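Local coordinates for protein lipopolysaccharide core heptose(I) kinase RfaP (PDB 6DFL) that phosphorylates the first heptose of the lipopolysaccharide inner core with ATP and also autophosphorylates on tyrosine, at residues A81-T92 with S185-D196. Numbering follows the deposited sequence.
Sequences AIRRLHEAGVAT and SVIDLHRAQTRD
L189 lays its CD1 against the last turns of helix 76-87, meeting L85 CD1 tip to tip and lying 4.0 Å from I82 CG1. V186 closes the same apolar patch: its CG1, held between backbone N and carbonyl carbon (chi1 55°), sits 3.7 Å from L85 CD1, the two side chains crossing at about a right angle, and also touches V90. At the border of this patch, T92 turns OG1 away from its own N (chi1 -174°) to give a 2.8 Å hydrogen bond to V186 O, while V186 N returns one to A91 O at 3.0 Å. In this protein-kinase-like fold, helix 76-87 probably corresponds to helix αC, and I187-D188-L189 reads as a counterpart of the DFG motif; a Schellman motif at G89 ends the helix and leads the chain to T92. Further along, A81 CB presses on A192 CB at 3.5 Å; next to A192, R191 pairs with D163, the likely catalytic aspartate. R84, bent at chi2 and chi3, lays one guanidinium face over T194 CG2, off-centre. Its NH2 makes a weak bond to R195 O near the guanidinium plane, whereas D196 OD1, well out of that plane at 3.5 Å from NH2, contributes charge alone; E87 pairs with NH1.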
loop_
_atom_site.group_PDB
_atom_site.type_symbol
_atom_site.label_atom_id
_atom_site.label_comp_id
_atom_site.label_asym_id
_atom_site.label_seq_id
_atom_site.Cartn_x
_atom_site.Cartn_y
_atom_site.Cartn_z
ATOM N N ALA A 81 10.497 -3.890 -13.130
ATOM C CA ALA A 81 9.882 -3.276 -11.956
ATOM C C ALA A 81 10.776 -3.446 -10.741
ATOM O O ALA A 81 11.050 -2.487 -10.014
ATOM C CB ALA A 81 8.508 -3.872 -11.682
ATOM N N ILE A 82 11.237 -4.673 -10.506
ATOM C CA ILE A 82 12.126 -4.920 -9.377
ATOM C C ILE A 82 13.358 -4.046 -9.474
ATOM O O ILE A 82 13.819 -3.483 -8.476
ATOM C CB ILE A 82 12.496 -6.407 -9.311
ATOM C CG1 ILE A 82 11.263 -7.237 -8.957
ATOM C CG2 ILE A 82 13.650 -6.625 -8.334
ATOM C CD1 ILE A 82 11.594 -8.677 -8.798
ATOM N N ARG A 83 13.901 -3.892 -10.677
ATOM C CA ARG A 83 15.122 -3.109 -10.803
ATOM C C ARG A 83 14.852 -1.627 -10.575
ATOM O O ARG A 83 15.632 -0.951 -9.900
ATOM C CB ARG A 83 15.760 -3.366 -12.165
ATOM C CG ARG A 83 16.365 -4.769 -12.258
ATOM C CD ARG A 83 17.876 -4.759 -12.148
ATOM N NE ARG A 83 18.448 -4.572 -13.480
ATOM C CZ ARG A 83 19.734 -4.719 -13.784
ATOM N NH1 ARG A 83 20.607 -5.061 -12.838
ATOM N NH2 ARG A 83 20.144 -4.527 -15.036
ATOM N N ARG A 84 13.743 -1.105 -11.107
ATOM C CA ARG A 84 13.427 0.295 -10.857
ATOM C C ARG A 84 13.110 0.531 -9.391
ATOM O O ARG A 84 13.550 1.534 -8.819
ATOM C CB ARG A 84 12.265 0.776 -11.727
ATOM C CG ARG A 84 11.854 2.232 -11.434
ATOM C CD ARG A 84 12.722 3.296 -12.207
ATOM N NE ARG A 84 12.284 3.367 -13.615
ATOM C CZ ARG A 84 13.022 2.927 -14.633
ATOM N NH1 ARG A 84 14.240 2.447 -14.372
ATOM N NH2 ARG A 84 12.567 2.965 -15.896
ATOM N N LEU A 85 12.362 -0.374 -8.753
ATOM C CA LEU A 85 12.012 -0.154 -7.352
ATOM C C LEU A 85 13.241 -0.155 -6.458
ATOM O O LEU A 85 13.262 0.543 -5.440
ATOM C CB LEU A 85 11.025 -1.205 -6.872
ATOM C CG LEU A 85 9.609 -1.021 -7.382
ATOM C CD1 LEU A 85 8.675 -1.915 -6.597
ATOM C CD2 LEU A 85 9.198 0.438 -7.294
ATOM N N HIS A 86 14.261 -0.945 -6.805
ATOM C CA HIS A 86 15.502 -0.925 -6.045
ATOM C C HIS A 86 16.215 0.416 -6.207
ATOM O O HIS A 86 16.666 1.007 -5.220
ATOM C CB HIS A 86 16.398 -2.086 -6.479
ATOM C CG HIS A 86 16.033 -3.402 -5.842
ATOM N ND1 HIS A 86 16.795 -3.990 -4.855
ATOM C CD2 HIS A 86 14.986 -4.239 -6.050
ATOM C CE1 HIS A 86 16.237 -5.129 -4.483
ATOM N NE2 HIS A 86 15.134 -5.300 -5.190
ATOM N N GLU A 87 16.307 0.920 -7.439
ATOM C CA GLU A 87 16.830 2.264 -7.655
ATOM C C GLU A 87 16.104 3.280 -6.784
ATOM O O GLU A 87 16.739 4.115 -6.127
ATOM C CB GLU A 87 16.712 2.644 -9.135
ATOM C CG GLU A 87 17.585 1.810 -10.077
ATOM C CD GLU A 87 17.213 1.976 -11.535
ATOM O OE1 GLU A 87 16.703 3.068 -11.925
ATOM O OE2 GLU A 87 17.410 0.992 -12.299
ATOM N N ALA A 88 14.774 3.206 -6.735
ATOM C CA ALA A 88 13.954 4.199 -6.052
ATOM C C ALA A 88 13.833 3.969 -4.554
ATOM O O ALA A 88 13.125 4.731 -3.884
ATOM C CB ALA A 88 12.559 4.249 -6.668
ATOM N N GLY A 89 14.497 2.949 -4.012
ATOM C CA GLY A 89 14.424 2.702 -2.585
ATOM C C GLY A 89 13.120 2.112 -2.076
ATOM O O GLY A 89 12.817 2.259 -0.886
ATOM N N VAL A 90 12.337 1.453 -2.938
ATOM C CA VAL A 90 11.072 0.841 -2.553
ATOM C C VAL A 90 11.328 -0.634 -2.272
ATOM O O VAL A 90 11.781 -1.379 -3.153
ATOM C CB VAL A 90 10.007 1.006 -3.645
ATOM C CG1 VAL A 90 8.793 0.176 -3.323
ATOM C CG2 VAL A 90 9.634 2.444 -3.781
ATOM N N ALA A 91 11.007 -1.054 -1.059
ATOM C CA ALA A 91 11.358 -2.382 -0.596
ATOM C C ALA A 91 10.548 -3.457 -1.336
ATOM O O ALA A 91 9.316 -3.415 -1.379
ATOM C CB ALA A 91 11.133 -2.433 0.911
ATOM N N THR A 92 11.240 -4.409 -1.946
ATOM C CA THR A 92 10.567 -5.395 -2.774
ATOM C C THR A 92 11.406 -6.662 -2.800
ATOM O O THR A 92 12.356 -6.818 -2.023
ATOM C CB THR A 92 10.314 -4.845 -4.183
ATOM O OG1 THR A 92 9.533 -5.782 -4.932
ATOM C CG2 THR A 92 11.613 -4.627 -4.906
ATOM N N SER A 185 7.213 -4.841 2.332
ATOM C CA SER A 185 7.746 -5.090 1.002
ATOM C C SER A 185 6.576 -5.289 0.054
ATOM O O SER A 185 5.593 -5.956 0.401
ATOM C CB SER A 185 8.650 -6.315 0.965
ATOM O OG SER A 185 9.711 -6.182 1.877
ATOM N N VAL A 186 6.668 -4.697 -1.119
ATOM C CA VAL A 186 5.691 -4.961 -2.166
ATOM C C VAL A 186 6.167 -6.166 -2.971
ATOM O O VAL A 186 7.360 -6.301 -3.270
ATOM C CB VAL A 186 5.491 -3.728 -3.064
ATOM C CG1 VAL A 186 6.834 -3.253 -3.651
ATOM C CG2 VAL A 186 4.464 -4.033 -4.178
ATOM N N ILE A 187 5.240 -7.059 -3.305
ATOM C CA ILE A 187 5.615 -8.232 -4.083
ATOM C C ILE A 187 4.695 -8.329 -5.279
ATOM O O ILE A 187 3.941 -7.392 -5.566
ATOM C CB ILE A 187 5.548 -9.517 -3.243
ATOM C CG1 ILE A 187 4.100 -9.756 -2.802
ATOM C CG2 ILE A 187 6.489 -9.427 -2.052
ATOM C CD1 ILE A 187 3.793 -11.176 -2.371
ATOM N N ASP A 188 4.722 -9.498 -5.929
ATOM C CA ASP A 188 4.091 -9.829 -7.195
ATOM C C ASP A 188 4.072 -8.705 -8.203
ATOM O O ASP A 188 3.076 -7.981 -8.306
ATOM C CB ASP A 188 2.653 -10.270 -7.029
ATOM C CG ASP A 188 2.028 -10.593 -8.373
ATOM O OD1 ASP A 188 2.713 -11.255 -9.184
ATOM O OD2 ASP A 188 0.899 -10.157 -8.652
ATOM N N LEU A 189 5.127 -8.586 -8.997
ATOM C CA LEU A 189 5.181 -7.554 -10.017
ATOM C C LEU A 189 5.108 -8.160 -11.414
ATOM O O LEU A 189 5.610 -7.573 -12.377
ATOM C CB LEU A 189 6.441 -6.718 -9.810
ATOM C CG LEU A 189 6.394 -6.005 -8.451
ATOM C CD1 LEU A 189 7.756 -5.663 -7.919
ATOM C CD2 LEU A 189 5.575 -4.749 -8.576
ATOM N N HIS A 190 4.468 -9.324 -11.540
ATOM C CA HIS A 190 4.630 -10.121 -12.754
ATOM C C HIS A 190 4.056 -9.416 -13.978
ATOM O O HIS A 190 4.549 -9.626 -15.092
ATOM C CB HIS A 190 3.995 -11.504 -12.563
ATOM C CG HIS A 190 2.507 -11.487 -12.654
ATOM N ND1 HIS A 190 1.707 -10.971 -11.655
ATOM C CD2 HIS A 190 1.675 -11.854 -13.651
ATOM C CE1 HIS A 190 0.442 -11.039 -12.026
ATOM N NE2 HIS A 190 0.395 -11.577 -13.231
ATOM N N ARG A 191 3.048 -8.558 -13.780
ATOM C CA ARG A 191 2.455 -7.679 -14.789
ATOM C C ARG A 191 2.854 -6.200 -14.648
ATOM O O ARG A 191 2.214 -5.346 -15.268
ATOM C CB ARG A 191 0.930 -7.722 -14.710
ATOM C CG ARG A 191 0.279 -9.003 -15.084
ATOM C CD ARG A 191 -1.156 -8.716 -15.488
ATOM N NE ARG A 191 -1.980 -8.258 -14.378
ATOM C CZ ARG A 191 -3.209 -7.779 -14.523
ATOM N NH1 ARG A 191 -3.744 -7.681 -15.732
ATOM N NH2 ARG A 191 -3.894 -7.388 -13.457
ATOM N N ALA A 192 3.831 -5.870 -13.815
ATOM C CA ALA A 192 4.144 -4.473 -13.592
ATOM C C ALA A 192 4.754 -3.840 -14.834
ATOM O O ALA A 192 5.601 -4.428 -15.519
ATOM C CB ALA A 192 5.109 -4.310 -12.408
ATOM N N GLN A 193 4.348 -2.601 -15.085
ATOM C CA GLN A 193 4.859 -1.805 -16.188
ATOM C C GLN A 193 5.804 -0.721 -15.683
ATOM O O GLN A 193 5.469 0.043 -14.758
ATOM C CB GLN A 193 3.709 -1.187 -16.959
ATOM C CG GLN A 193 2.788 -2.226 -17.483
ATOM C CD GLN A 193 1.608 -1.611 -18.150
ATOM O OE1 GLN A 193 1.234 -0.464 -17.841
ATOM N NE2 GLN A 193 0.999 -2.352 -19.079
ATOM N N THR A 194 6.968 -0.642 -16.326
ATOM C CA THR A 194 8.038 0.250 -15.929
ATOM C C THR A 194 8.298 1.241 -17.042
ATOM O O THR A 194 8.638 0.839 -18.166
ATOM C CB THR A 194 9.302 -0.534 -15.638
ATOM O OG1 THR A 194 8.989 -1.571 -14.710
ATOM C CG2 THR A 194 10.395 0.375 -15.093
ATOM N N ARG A 195 8.167 2.526 -16.716
ATOM C CA ARG A 195 8.407 3.603 -17.655
ATOM C C ARG A 195 9.239 4.654 -16.964
ATOM O O ARG A 195 9.595 4.522 -15.786
ATOM C CB ARG A 195 7.095 4.201 -18.164
ATOM C CG ARG A 195 6.131 3.210 -18.762
ATOM C CD ARG A 195 4.801 3.884 -18.969
ATOM N NE ARG A 195 3.883 3.033 -19.712
ATOM C CZ ARG A 195 2.936 2.277 -19.163
ATOM N NH1 ARG A 195 2.775 2.259 -17.847
ATOM N NH2 ARG A 195 2.145 1.541 -19.945
ATOM N N ASP A 196 9.530 5.724 -17.685
ATOM C CA ASP A 196 10.148 6.821 -16.964
ATOM C C ASP A 196 9.116 7.654 -16.225
ATOM O O ASP A 196 9.441 8.212 -15.177
ATOM C CB ASP A 196 11.003 7.672 -17.895
ATOM C CG ASP A 196 12.430 7.116 -18.036
ATOM O OD1 ASP A 196 12.846 6.246 -17.207
ATOM O OD2 ASP A 196 13.139 7.565 -18.971
#